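Local coordinates for protein lovastatin nonaketide synthase, polyketide synthase component (Aspergillus terreus, PDB 7CPX) that builds the nonaketide precursor of lovastatin, dihydromonacolin L, from malonyl-CoA as a homodimeric, multidomain iterative polyketide synthase that works with the partner protein LovC, at residues 1881-1885 against 1948-1952; 1943-1947 against 2090-2095; 1964-1970 against 1988-1994; 2009-2013 against 2023-2027; 2029-2035 against 2056-2061. The protein carries 2 engineered substitutions. Numbering follows the deposited sequence.

Interaction 1 (1881-1885 against 1948-1952). Engineered in segment 1881-1885: Gln1884 (natural residue Gly), Ala1885 (natural residue Gln).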
# COMPACT_ATOMS: atom_id res chain seq x y z
N LEU A 1881 4.12 -41.14 -20.81
CA LEU A 1881 5.14 -41.62 -19.90
C LEU A 1881 6.50 -41.67 -20.59
O LEU A 1881 6.62 -42.16 -21.72
CB LEU A 1881 4.79 -43.00 -19.36
CG LEU A 1881 3.75 -43.02 -18.24
CD1 LEU A 1881 2.40 -42.57 -18.74
CD2 LEU A 1881 3.67 -44.40 -17.63
N ARG A 1882 7.51 -41.14 -19.91
CA ARG A 1882 8.87 -41.21 -20.43
C ARG A 1882 9.32 -42.66 -20.51
O ARG A 1882 9.04 -43.47 -19.63
CB ARG A 1882 9.81 -40.41 -19.54
CG ARG A 1882 11.22 -40.25 -20.09
CD ARG A 1882 12.12 -39.54 -19.10
NE ARG A 1882 13.46 -39.32 -19.62
CZ ARG A 1882 14.46 -38.80 -18.92
NH1 ARG A 1882 14.31 -38.44 -17.66
NH2 ARG A 1882 15.65 -38.65 -19.50
N VAL A 1883 10.03 -43.00 -21.59
CA VAL A 1883 10.42 -44.37 -21.89
C VAL A 1883 11.92 -44.39 -22.16
O VAL A 1883 12.36 -43.97 -23.24
CB VAL A 1883 9.63 -44.94 -23.07
CG1 VAL A 1883 10.27 -46.23 -23.56
CG2 VAL A 1883 8.19 -45.16 -22.68
N GLN A 1884 12.69 -44.87 -21.19
CA GLN A 1884 14.13 -45.08 -21.31
C GLN A 1884 14.79 -43.96 -22.11
O GLN A 1884 15.59 -44.19 -23.02
CB GLN A 1884 14.44 -46.44 -21.93
CG GLN A 1884 13.82 -46.67 -23.30
CD GLN A 1884 14.64 -47.62 -24.16
OE1 GLN A 1884 14.18 -48.70 -24.52
NE2 GLN A 1884 15.86 -47.20 -24.49
N ALA A 1885 14.44 -42.72 -21.77
CA ALA A 1885 15.06 -41.55 -22.37
C ALA A 1885 14.78 -41.44 -23.87
O ALA A 1885 15.32 -40.54 -24.53
CB ALA A 1885 16.57 -41.56 -22.12
N LEU A 1948 11.04 -46.88 -16.42
CA LEU A 1948 11.73 -45.62 -16.67
C LEU A 1948 12.51 -45.18 -15.44
O LEU A 1948 13.68 -44.80 -15.53
CB LEU A 1948 10.71 -44.56 -17.08
CG LEU A 1948 11.18 -43.15 -17.46
CD1 LEU A 1948 11.76 -42.38 -16.27
CD2 LEU A 1948 12.18 -43.19 -18.61
N ALA A 1949 11.86 -45.22 -14.27
CA ALA A 1949 12.53 -44.80 -13.05
C ALA A 1949 13.75 -45.66 -12.77
O ALA A 1949 14.81 -45.15 -12.38
CB ALA A 1949 11.55 -44.86 -11.88
N GLU A 1950 13.62 -46.98 -12.95
CA GLU A 1950 14.73 -47.88 -12.68
C GLU A 1950 15.86 -47.71 -13.68
O GLU A 1950 17.04 -47.87 -13.33
CB GLU A 1950 14.25 -49.33 -12.68
CG GLU A 1950 13.18 -49.63 -11.64
CD GLU A 1950 13.66 -49.44 -10.22
OE1 GLU A 1950 14.87 -49.60 -9.98
OE2 GLU A 1950 12.83 -49.12 -9.35
N THR A 1951 15.54 -47.38 -14.94
CA THR A 1951 16.54 -47.38 -16.00
C THR A 1951 17.29 -46.06 -16.06
O THR A 1951 18.52 -46.04 -16.11
CB THR A 1951 15.87 -47.68 -17.34
OG1 THR A 1951 15.15 -48.91 -17.26
CG2 THR A 1951 16.91 -47.78 -18.45
N VAL A 1952 16.56 -44.94 -16.05
CA VAL A 1952 17.23 -43.64 -16.18
C VAL A 1952 18.20 -43.43 -15.04
O VAL A 1952 19.20 -42.70 -15.18
CB VAL A 1952 16.19 -42.50 -16.25
CG1 VAL A 1952 15.23 -42.72 -17.41
CG2 VAL A 1952 15.43 -42.39 -14.93
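Van der Waals packing holds this contact together; none of its atom pairs is a hydrogen bond. Leu1948 does most of the work. It points from helix 1935-1953 at the end of strand 1869-1883 and fits tightly against the backbone there. Its CG is 3.1 Å from Arg1882 O. Its CD2 lies 3.7 Å from Val1883 N, 3.1 Å from Gln1884 N and 3.9 Å from Ala1885 N. One methyl thus fills the inside of the bend.

The bend leads into strand 1887-1898, the antiparallel partner of strand 1869-1883, so this is the turn of a beta-hairpin resting on a helix. Gln1884 and Ala1885, both engineered substitutions, have positive phi, at 38° and 64°. The short strand and helix segments run 8.8 Å apart at 38°.

Side chains meet as well. Arg1882 CG is 3.4 Å from Leu1948 CD2. The packing loosens further out, where Val1952 CG1 covers one face of the guanidinium, 4.3 Å from Arg1882 CZ. Arg1882 also packs on Gly2055 of the second subunit. At the margin, Gln1884 CB meets Thr1951 CG2 at 4.5 Å. The hydroxyl of Thr1951 is bonded to Val1947 O, one turn back in its own helix.

Interaction 2 (1943-1947 against 2090-2095)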
# COMPACT_ATOMS: atom_id res chain seq x y z
N LEU A 1943 3.99 -49.93 -15.18
CA LEU A 1943 5.29 -50.57 -15.36
C LEU A 1943 6.18 -49.79 -16.31
O LEU A 1943 7.40 -49.82 -16.16
CB LEU A 1943 5.13 -52.00 -15.86
CG LEU A 1943 4.90 -53.06 -14.78
CD1 LEU A 1943 6.02 -53.04 -13.74
CD2 LEU A 1943 3.55 -52.90 -14.12
N ALA A 1944 5.61 -49.08 -17.28
CA ALA A 1944 6.42 -48.18 -18.10
C ALA A 1944 7.06 -47.12 -17.22
O ALA A 1944 8.26 -46.86 -17.31
CB ALA A 1944 5.56 -47.54 -19.19
N ALA A 1945 6.26 -46.52 -16.33
CA ALA A 1945 6.81 -45.51 -15.42
C ALA A 1945 7.87 -46.12 -14.51
O ALA A 1945 8.94 -45.52 -14.30
CB ALA A 1945 5.69 -44.89 -14.59
N ALA A 1946 7.60 -47.30 -13.96
CA ALA A 1946 8.54 -47.93 -13.04
C ALA A 1946 9.85 -48.29 -13.74
O ALA A 1946 10.94 -48.06 -13.19
CB ALA A 1946 7.92 -49.17 -12.42
N VAL A 1947 9.77 -48.84 -14.95
CA VAL A 1947 10.97 -49.21 -15.68
C VAL A 1947 11.75 -47.97 -16.08
O VAL A 1947 12.98 -47.97 -16.07
CB VAL A 1947 10.60 -50.06 -16.91
CG1 VAL A 1947 11.83 -50.29 -17.78
CG2 VAL A 1947 10.01 -51.39 -16.48
N HIS A 2090 9.80 -57.07 -20.73
CA HIS A 2090 10.06 -56.87 -19.31
C HIS A 2090 8.91 -56.11 -18.65
O HIS A 2090 8.53 -56.41 -17.51
CB HIS A 2090 11.38 -56.12 -19.13
CG HIS A 2090 11.72 -55.82 -17.71
ND1 HIS A 2090 11.94 -56.80 -16.77
CD2 HIS A 2090 11.89 -54.64 -17.07
CE1 HIS A 2090 12.23 -56.24 -15.61
NE2 HIS A 2090 12.21 -54.93 -15.76
N VAL A 2091 8.35 -55.13 -19.36
CA VAL A 2091 7.24 -54.36 -18.81
C VAL A 2091 6.06 -55.27 -18.49
O VAL A 2091 5.50 -55.24 -17.39
CB VAL A 2091 6.84 -53.23 -19.78
CG1 VAL A 2091 5.49 -52.66 -19.41
CG2 VAL A 2091 7.90 -52.14 -19.77
N VAL A 2092 5.66 -56.09 -19.47
CA VAL A 2092 4.52 -56.98 -19.25
C VAL A 2092 4.86 -58.05 -18.22
O VAL A 2092 4.00 -58.46 -17.44
CB VAL A 2092 4.06 -57.61 -20.58
CG1 VAL A 2092 3.65 -56.53 -21.56
CG2 VAL A 2092 5.15 -58.50 -21.17
N SER A 2093 6.11 -58.52 -18.19
CA SER A 2093 6.50 -59.51 -17.19
C SER A 2093 6.34 -58.94 -15.79
O SER A 2093 5.80 -59.60 -14.89
CB SER A 2093 7.94 -59.96 -17.43
OG SER A 2093 8.35 -60.88 -16.44
N LEU A 2094 6.80 -57.70 -15.58
CA LEU A 2094 6.66 -57.07 -14.27
C LEU A 2094 5.19 -56.81 -13.95
O LEU A 2094 4.76 -56.98 -12.81
CB LEU A 2094 7.45 -55.77 -14.22
CG LEU A 2094 8.97 -55.85 -14.28
CD1 LEU A 2094 9.55 -54.45 -14.39
CD2 LEU A 2094 9.52 -56.56 -13.05
N ALA A 2095 4.41 -56.39 -14.95
CA ALA A 2095 2.99 -56.15 -14.72
C ALA A 2095 2.29 -57.42 -14.28
O ALA A 2095 1.45 -57.40 -13.37
CB ALA A 2095 2.35 -55.59 -15.99
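Two helices cross steeply here, with the short segments 9.4 Å apart at 112°. Each has small hollows that take side chains from the other. Leu1943 is the main bump of the first helix. It settles among Val2091, Leu2094 and Ala2095, which lie on one side of helix 2085-2095. Its CB is 3.6 Å from Val2091 CG1, and its CD2 is 3.5 Å from Ala2095 CB. The small alanine leaves room for the leucine methyl.

One turn further on, Val1947 makes the second bump. Its CG2 enters a hollow formed by His2090, Val2091 and Leu2094. It lies 3.8 Å from His2090 CD2, 4.0 Å from Val2091 CG2 and 3.7 Å from Leu2094 CD1. Val2091 is the bump in return. It sits between Leu1943 and Val1947, and its CG1 is 4.2 Å from Ala1944 N.

A third helix packs against both. Met1977 of helix 1972-1985 packs on Leu1943, and Ala1981 of the same helix packs on Leu2094. Helices 1935-1953, 1972-1985 and 2085-2095 therefore meet around this buried contact. The side chains that meet are aliphatic apart from the His2090 ring at the margin, so the fit rests on shape and the exclusion of water, not on directional bonds.

Interaction 3 (1964-1970 against 1988-1994)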
# COMPACT_ATOMS: atom_id res chain seq x y z
N SER A 1964 20.45 -47.42 -4.11
CA SER A 1964 19.16 -47.27 -3.45
C SER A 1964 18.54 -45.95 -3.87
O SER A 1964 19.23 -44.94 -4.01
CB SER A 1964 19.31 -47.32 -1.93
OG SER A 1964 18.06 -47.15 -1.29
N ILE A 1965 17.22 -45.97 -4.08
CA ILE A 1965 16.47 -44.79 -4.48
C ILE A 1965 15.19 -44.71 -3.65
O ILE A 1965 14.75 -45.69 -3.04
CB ILE A 1965 16.12 -44.80 -5.99
CG1 ILE A 1965 15.09 -45.89 -6.31
CG2 ILE A 1965 17.37 -44.99 -6.82
CD1 ILE A 1965 14.66 -45.91 -7.75
N LEU A 1966 14.60 -43.52 -3.65
CA LEU A 1966 13.34 -43.26 -2.96
C LEU A 1966 12.34 -42.70 -3.96
O LEU A 1966 12.67 -41.80 -4.73
CB LEU A 1966 13.54 -42.28 -1.81
CG LEU A 1966 12.27 -41.83 -1.07
CD1 LEU A 1966 11.58 -43.01 -0.40
CD2 LEU A 1966 12.60 -40.76 -0.04
N VAL A 1967 11.12 -43.23 -3.93
CA VAL A 1967 10.03 -42.78 -4.79
C VAL A 1967 8.94 -42.23 -3.89
O VAL A 1967 8.46 -42.93 -2.99
CB VAL A 1967 9.49 -43.91 -5.68
CG1 VAL A 1967 8.46 -43.37 -6.66
CG2 VAL A 1967 10.63 -44.59 -6.42
N LEU A 1968 8.53 -40.99 -4.15
CA LEU A 1968 7.63 -40.26 -3.27
C LEU A 1968 6.22 -40.25 -3.84
O LEU A 1968 6.02 -39.91 -5.01
CB LEU A 1968 8.13 -38.82 -3.07
CG LEU A 1968 7.21 -37.89 -2.28
CD1 LEU A 1968 6.88 -38.48 -0.92
CD2 LEU A 1968 7.84 -36.52 -2.13
N ASN A 1969 5.26 -40.61 -3.00
CA ASN A 1969 3.84 -40.60 -3.35
C ASN A 1969 3.56 -41.21 -4.73
O ASN A 1969 2.95 -40.57 -5.58
CB ASN A 1969 3.29 -39.18 -3.28
CG ASN A 1969 1.78 -39.14 -3.37
OD1 ASN A 1969 1.10 -40.14 -3.14
ND2 ASN A 1969 1.24 -37.98 -3.70
N PRO A 1970 3.99 -42.45 -4.97
CA PRO A 1970 3.61 -43.13 -6.20
C PRO A 1970 2.25 -43.77 -6.06
O PRO A 1970 1.79 -44.03 -4.93
CB PRO A 1970 4.72 -44.18 -6.37
CG PRO A 1970 5.06 -44.54 -4.97
CD PRO A 1970 4.92 -43.26 -4.16
N GLN A 1988 17.56 -51.07 -4.51
CA GLN A 1988 16.80 -50.93 -3.28
C GLN A 1988 15.86 -49.73 -3.41
O GLN A 1988 16.27 -48.58 -3.27
CB GLN A 1988 17.73 -50.77 -2.09
CG GLN A 1988 17.03 -50.68 -0.75
CD GLN A 1988 17.98 -50.86 0.42
OE1 GLN A 1988 18.44 -51.97 0.70
NE2 GLN A 1988 18.28 -49.77 1.10
N VAL A 1989 14.58 -50.00 -3.66
CA VAL A 1989 13.58 -48.97 -3.86
C VAL A 1989 12.80 -48.79 -2.57
O VAL A 1989 12.28 -49.76 -2.00
CB VAL A 1989 12.63 -49.33 -5.02
CG1 VAL A 1989 11.49 -48.33 -5.10
CG2 VAL A 1989 13.39 -49.39 -6.33
N HIS A 1990 12.73 -47.54 -2.10
CA HIS A 1990 11.92 -47.18 -0.95
C HIS A 1990 10.69 -46.42 -1.43
O HIS A 1990 10.77 -45.65 -2.39
CB HIS A 1990 12.71 -46.32 0.04
CG HIS A 1990 13.95 -46.98 0.56
ND1 HIS A 1990 13.93 -47.89 1.60
CD2 HIS A 1990 15.24 -46.87 0.19
CE1 HIS A 1990 15.16 -48.31 1.84
NE2 HIS A 1990 15.97 -47.70 1.00
N LEU A 1991 9.56 -46.66 -0.78
CA LEU A 1991 8.30 -46.01 -1.12
C LEU A 1991 7.90 -45.06 -0.01
O LEU A 1991 7.90 -45.44 1.17
CB LEU A 1991 7.19 -47.04 -1.35
CG LEU A 1991 7.44 -48.11 -2.41
CD1 LEU A 1991 6.19 -48.94 -2.61
CD2 LEU A 1991 7.88 -47.49 -3.72
N ALA A 1992 7.56 -43.83 -0.38
CA ALA A 1992 7.05 -42.84 0.55
C ALA A 1992 5.71 -42.33 0.03
O ALA A 1992 5.60 -42.00 -1.16
CB ALA A 1992 8.03 -41.68 0.72
N THR A 1993 4.71 -42.27 0.90
CA THR A 1993 3.38 -41.82 0.53
C THR A 1993 2.92 -40.75 1.51
O THR A 1993 3.14 -40.86 2.72
CB THR A 1993 2.38 -42.97 0.52
OG1 THR A 1993 1.09 -42.49 0.10
CG2 THR A 1993 2.25 -43.60 1.90
N THR A 1994 2.29 -39.71 0.98
CA THR A 1994 1.75 -38.62 1.78
C THR A 1994 0.27 -38.80 2.08
O THR A 1994 -0.35 -37.91 2.67
CB THR A 1994 1.97 -37.28 1.07
OG1 THR A 1994 1.30 -37.29 -0.20
CG2 THR A 1994 3.46 -37.04 0.86
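Ser1964 opens the first strand beside Gln1988, and its OG donates to Gln1988 O at 3.0 Å. The same carbonyl accepts Ile1965 N at 2.9 Å. Ile1965 O then takes His1990 N at 2.9 Å, while Ile1965 CG1 meets Val1989 CG2 at 3.9 Å. Leu1966 points to the other face, where its CD1 lies 3.5 Å from His1990 CB and 4.0 Å from Ala1992 CB. Val1967 continues the ladder. Its N bonds to His1990 O and its O receives Ala1992 N, both at 2.9 Å. Its CG2 packs 4.1 Å from Val1989 CG1, on the face that helix 1935-1953 covers with Glu1950 and Ile1953. Leu1968 returns to the face of Leu1966, with its CD1 3.8 Å from Ala1992 CB. Helix 2041-2051 covers it there through Thr2045 and Met2048.

The strand ends at Leu1968. Asn1969, with positive phi, turns the chain out of it. Its N lies only 2.3 Å from Ala1992 O, a very short hydrogen bond as modelled. Its side-chain ND2 turns to Ser2036 OG. Pro1970 leaves the sheet, its CD 3.3 Å from Ala1992 O. The strands run parallel in step, Ser1964 beside Gln1988 through Leu1968 beside Ala1992, and helix 1972-1985 links them. This is a beta-alpha-beta unit, the repeating element of Rossmann-like sheets.

Interaction 4 (2009-2013 against 2023-2027)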
# COMPACT_ATOMS: atom_id res chain seq x y z
N TRP A 2009 4.98 -48.89 2.57
CA TRP A 2009 5.15 -47.48 2.24
C TRP A 2009 5.59 -46.69 3.47
O TRP A 2009 5.10 -46.91 4.58
CB TRP A 2009 3.85 -46.90 1.70
CG TRP A 2009 3.51 -47.34 0.31
CD1 TRP A 2009 3.78 -46.67 -0.85
CD2 TRP A 2009 2.85 -48.55 -0.07
NE1 TRP A 2009 3.32 -47.38 -1.92
CE2 TRP A 2009 2.75 -48.54 -1.48
CE3 TRP A 2009 2.34 -49.64 0.64
CZ2 TRP A 2009 2.15 -49.58 -2.19
CZ3 TRP A 2009 1.75 -50.67 -0.07
CH2 TRP A 2009 1.66 -50.63 -1.47
N LEU A 2010 6.53 -45.77 3.26
CA LEU A 2010 6.94 -44.83 4.30
C LEU A 2010 5.91 -43.71 4.34
O LEU A 2010 5.98 -42.76 3.56
CB LEU A 2010 8.34 -44.30 4.03
CG LEU A 2010 8.85 -43.24 5.00
CD1 LEU A 2010 8.81 -43.73 6.43
CD2 LEU A 2010 10.26 -42.82 4.62
N THR A 2011 4.95 -43.82 5.26
CA THR A 2011 3.80 -42.92 5.29
C THR A 2011 4.26 -41.55 5.81
O THR A 2011 4.10 -41.20 6.98
CB THR A 2011 2.69 -43.49 6.16
OG1 THR A 2011 3.20 -43.80 7.46
CG2 THR A 2011 2.11 -44.75 5.53
N LEU A 2012 4.84 -40.77 4.90
CA LEU A 2012 5.20 -39.40 5.20
C LEU A 2012 3.96 -38.52 5.19
O LEU A 2012 2.83 -39.00 5.05
CB LEU A 2012 6.24 -38.89 4.20
CG LEU A 2012 7.56 -39.65 4.12
CD1 LEU A 2012 8.45 -39.03 3.06
CD2 LEU A 2012 8.26 -39.65 5.47
N HIS A 2013 4.17 -37.22 5.35
CA HIS A 2013 3.08 -36.25 5.31
C HIS A 2013 3.60 -34.97 4.67
O HIS A 2013 4.75 -34.58 4.89
CB HIS A 2013 2.54 -35.96 6.71
CG HIS A 2013 1.21 -35.28 6.72
ND1 HIS A 2013 1.04 -33.98 6.29
CD2 HIS A 2013 -0.01 -35.72 7.10
CE1 HIS A 2013 -0.24 -33.65 6.41
NE2 HIS A 2013 -0.89 -34.69 6.90
N ARG A 2023 15.17 -37.99 10.24
CA ARG A 2023 14.95 -39.07 11.18
C ARG A 2023 14.43 -40.32 10.48
O ARG A 2023 14.87 -41.44 10.78
CB ARG A 2023 13.97 -38.63 12.27
CG ARG A 2023 13.79 -39.65 13.37
CD ARG A 2023 12.80 -39.18 14.42
NE ARG A 2023 11.43 -39.17 13.92
CZ ARG A 2023 10.66 -40.25 13.82
NH1 ARG A 2023 11.11 -41.45 14.16
NH2 ARG A 2023 9.41 -40.12 13.38
N VAL A 2024 13.50 -40.17 9.54
CA VAL A 2024 12.79 -41.30 8.96
C VAL A 2024 13.39 -41.72 7.62
O VAL A 2024 13.53 -42.91 7.35
CB VAL A 2024 11.29 -40.97 8.81
CG1 VAL A 2024 10.71 -40.55 10.15
CG2 VAL A 2024 11.07 -39.88 7.77
N LEU A 2025 13.75 -40.76 6.76
CA LEU A 2025 14.20 -41.12 5.43
C LEU A 2025 15.49 -41.94 5.51
O LEU A 2025 16.40 -41.58 6.27
CB LEU A 2025 14.44 -39.87 4.58
CG LEU A 2025 13.24 -38.98 4.27
CD1 LEU A 2025 13.62 -37.95 3.23
CD2 LEU A 2025 12.05 -39.80 3.79
N PRO A 2026 15.60 -43.03 4.76
CA PRO A 2026 16.86 -43.79 4.76
C PRO A 2026 17.99 -42.95 4.18
O PRO A 2026 17.80 -42.16 3.26
CB PRO A 2026 16.55 -45.00 3.88
CG PRO A 2026 15.42 -44.57 3.02
CD PRO A 2026 14.61 -43.62 3.85
N ARG A 2027 19.19 -43.15 4.73
CA ARG A 2027 20.35 -42.39 4.29
C ARG A 2027 21.07 -43.02 3.11
O ARG A 2027 21.97 -42.38 2.55
CB ARG A 2027 21.33 -42.22 5.46
CG ARG A 2027 20.72 -41.60 6.71
CD ARG A 2027 20.09 -40.25 6.41
NE ARG A 2027 19.61 -39.59 7.62
CZ ARG A 2027 20.35 -38.83 8.42
NH1 ARG A 2027 21.63 -38.62 8.17
NH2 ARG A 2027 19.79 -38.28 9.49
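An inverse gamma turn centred on Thr2011 distorts the chain in the middle of the first segment. Its bond, Leu2012 N to Leu2010 O at 2.7 Å, is weak. The leucines before and after the turn both point toward the end of helix 2018-2024.

The contact they make is a small apolar cluster. Leu2010 CD2 lies 3.6 Å from Leu2025 CD2 and 4.4 Å from Val2024 CG2. Leu2012 CD2 meets Val2024 CG2 at 3.6 Å, and Leu2012 CD1 meets Leu2025 CD2 at 3.8 Å. Leu2025 is where the chain leaves helical geometry, and Pro2026 follows. Met2048 of helix 2041-2051 touches both Leu2012 and Leu2025 and extends the cluster. Nearby, Arg2023 forms salt bridges with Glu2203 and Glu1106 of the second subunit.

Leu2010 is also bonded through its backbone to strand 1988-1993. The cluster thus packs a short helix against the short outermost strand of a five-stranded parallel sheet, as in a Rossmann-like alpha/beta fold.

Interaction 5 (2029-2035 against 2056-2061)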
# COMPACT_ATOMS: atom_id res chain seq x y z
N VAL A 2029 19.71 -43.62 0.22
CA VAL A 2029 19.09 -43.20 -1.02
C VAL A 2029 20.05 -42.31 -1.80
O VAL A 2029 20.66 -41.39 -1.24
CB VAL A 2029 17.76 -42.47 -0.75
CG1 VAL A 2029 17.27 -41.78 -2.00
CG2 VAL A 2029 16.73 -43.46 -0.23
N GLN A 2030 20.18 -42.57 -3.10
CA GLN A 2030 21.00 -41.77 -3.99
C GLN A 2030 20.19 -41.00 -5.02
O GLN A 2030 20.72 -40.08 -5.64
CB GLN A 2030 22.02 -42.66 -4.71
CG GLN A 2030 23.06 -43.28 -3.80
CD GLN A 2030 23.51 -44.64 -4.27
OE1 GLN A 2030 22.70 -45.45 -4.72
NE2 GLN A 2030 24.81 -44.91 -4.16
N ALA A 2031 18.92 -41.36 -5.22
CA ALA A 2031 18.06 -40.67 -6.17
C ALA A 2031 16.66 -40.53 -5.59
O ALA A 2031 16.21 -41.37 -4.80
CB ALA A 2031 17.99 -41.42 -7.51
N LEU A 2032 15.99 -39.45 -5.98
CA LEU A 2032 14.62 -39.17 -5.58
C LEU A 2032 13.74 -39.08 -6.81
O LEU A 2032 14.09 -38.38 -7.78
CB LEU A 2032 14.54 -37.87 -4.77
CG LEU A 2032 13.13 -37.44 -4.36
CD1 LEU A 2032 12.47 -38.49 -3.48
CD2 LEU A 2032 13.18 -36.10 -3.64
N VAL A 2033 12.61 -39.77 -6.78
CA VAL A 2033 11.66 -39.79 -7.88
C VAL A 2033 10.33 -39.32 -7.32
O VAL A 2033 9.60 -40.10 -6.68
CB VAL A 2033 11.54 -41.19 -8.51
CG1 VAL A 2033 10.54 -41.17 -9.65
CG2 VAL A 2033 12.90 -41.66 -9.00
N ASP A 2034 9.99 -38.06 -7.55
CA ASP A 2034 8.75 -37.48 -7.04
C ASP A 2034 7.66 -37.71 -8.07
O ASP A 2034 7.59 -37.01 -9.09
CB ASP A 2034 8.93 -36.00 -6.73
CG ASP A 2034 7.66 -35.36 -6.20
OD1 ASP A 2034 6.68 -36.09 -5.94
OD2 ASP A 2034 7.64 -34.12 -6.04
N LEU A 2035 6.81 -38.70 -7.82
CA LEU A 2035 5.66 -38.98 -8.66
C LEU A 2035 4.37 -38.38 -8.11
O LEU A 2035 3.29 -38.70 -8.59
CB LEU A 2035 5.49 -40.49 -8.84
CG LEU A 2035 6.72 -41.24 -9.35
CD1 LEU A 2035 6.38 -42.68 -9.66
CD2 LEU A 2035 7.30 -40.56 -10.58
N CYS A 2056 22.02 -35.70 -4.70
CA CYS A 2056 21.09 -36.79 -4.99
C CYS A 2056 20.29 -36.49 -6.25
O CYS A 2056 19.76 -35.39 -6.41
CB CYS A 2056 20.16 -37.00 -3.80
SG CYS A 2056 18.79 -38.14 -4.10
N ALA A 2057 20.20 -37.47 -7.13
CA ALA A 2057 19.46 -37.29 -8.37
C ALA A 2057 17.98 -37.09 -8.08
O ALA A 2057 17.39 -37.79 -7.26
CB ALA A 2057 19.66 -38.50 -9.29
N HIS A 2058 17.38 -36.13 -8.78
CA HIS A 2058 15.99 -35.76 -8.56
C HIS A 2058 15.21 -35.90 -9.86
O HIS A 2058 15.67 -35.47 -10.92
CB HIS A 2058 15.88 -34.33 -8.04
CG HIS A 2058 14.48 -33.93 -7.70
ND1 HIS A 2058 14.10 -32.61 -7.53
CD2 HIS A 2058 13.36 -34.66 -7.50
CE1 HIS A 2058 12.81 -32.56 -7.24
NE2 HIS A 2058 12.34 -33.79 -7.22
N TYR A 2059 14.03 -36.50 -9.76
CA TYR A 2059 13.13 -36.64 -10.90
C TYR A 2059 11.71 -36.37 -10.42
O TYR A 2059 11.21 -37.06 -9.53
CB TYR A 2059 13.22 -38.04 -11.52
CG TYR A 2059 14.60 -38.38 -12.03
CD1 TYR A 2059 15.54 -38.99 -11.20
CD2 TYR A 2059 14.97 -38.10 -13.33
CE1 TYR A 2059 16.80 -39.30 -11.66
CE2 TYR A 2059 16.23 -38.40 -13.80
CZ TYR A 2059 17.14 -39.01 -12.97
OH TYR A 2059 18.40 -39.32 -13.43
N ARG A 2060 11.07 -35.37 -11.01
CA ARG A 2060 9.71 -35.00 -10.65
C ARG A 2060 8.71 -35.76 -11.52
O ARG A 2060 9.06 -36.46 -12.47
CB ARG A 2060 9.50 -33.49 -10.80
CG ARG A 2060 10.26 -32.66 -9.78
CD ARG A 2060 9.99 -31.18 -9.97
NE ARG A 2060 10.55 -30.37 -8.89
CZ ARG A 2060 11.80 -29.94 -8.85
NH1 ARG A 2060 12.67 -30.22 -9.81
NH2 ARG A 2060 12.20 -29.21 -7.81
N ALA A 2061 7.43 -35.61 -11.17
CA ALA A 2061 6.37 -36.24 -11.95
C ALA A 2061 6.40 -35.76 -13.40
O ALA A 2061 6.11 -36.54 -14.32
CB ALA A 2061 5.01 -35.96 -11.33
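The two strands run parallel, 4.5 Å apart and only 9° from perfect alignment. They are the two ends of a beta-alpha-beta unit completed by helix 2041-2051, and they form one side of a Rossmann-like parallel sheet. Ala2031 pairs with Ala2057, Leu2032 with His2058 and Val2033 with Tyr2059. Four backbone hydrogen bonds zigzag between them: Ala2057 N to Gln2030 O at 3.1 Å, Leu2032 N to Ala2057 O at 2.5 Å, Tyr2059 N to Leu2032 O at 2.7 Å, and Asp2034 N to Tyr2059 O at 2.5 Å. Two of them are short.

Side chains alternate between the faces. Leu2032 and His2058 share one face, with their CD2 atoms 4.1 Å apart, and helix 2041-2051 lies over both. Asp2034 CB comes within 4.1 Å of His2058 NE2, but its carboxylate bonds to Thr2045 OG1 on that helix and to Ser2036 N. At the start of the second segment, Cys2056 SG is 4.3 Å from Leu2032 CB. The opposite face carries Ala2031, Val2033 and Tyr2059, which all touch Ile1953 of helix 1935-1953. There Ala2031 CB meets Ala2057 CB at 3.8 Å, and Val2033 CG2 lies 4.4 Å from Tyr2059 CD1.

How the interactions relate
Interactions 3, 4 and 5 belong to one parallel sheet, ordered 2010-2011, 1988-1993, 1964-1968, 2031-2034, 2057-2059. The centres of 3 and 5 are about 9 Å apart, as are those of 3 and 4. A probable hydrogen bond from Val2033 N to Leu1966 O, 2.9 Å, helps join 3 to 5. Interactions 1 and 2 share helix 1935-1953, with centres about 10 Å apart. That helix reaches the sheet through Glu1950, whose OE2 is 3.1 Å from Val1989 CG2. Sheet order and chain position suggest that this is the nucleotide-binding fold of the enoylreductase-like region, which is inactive in LovB; LovC supplies that activity. None of the five lies at an active site or in the ketoreductase NADP pocket.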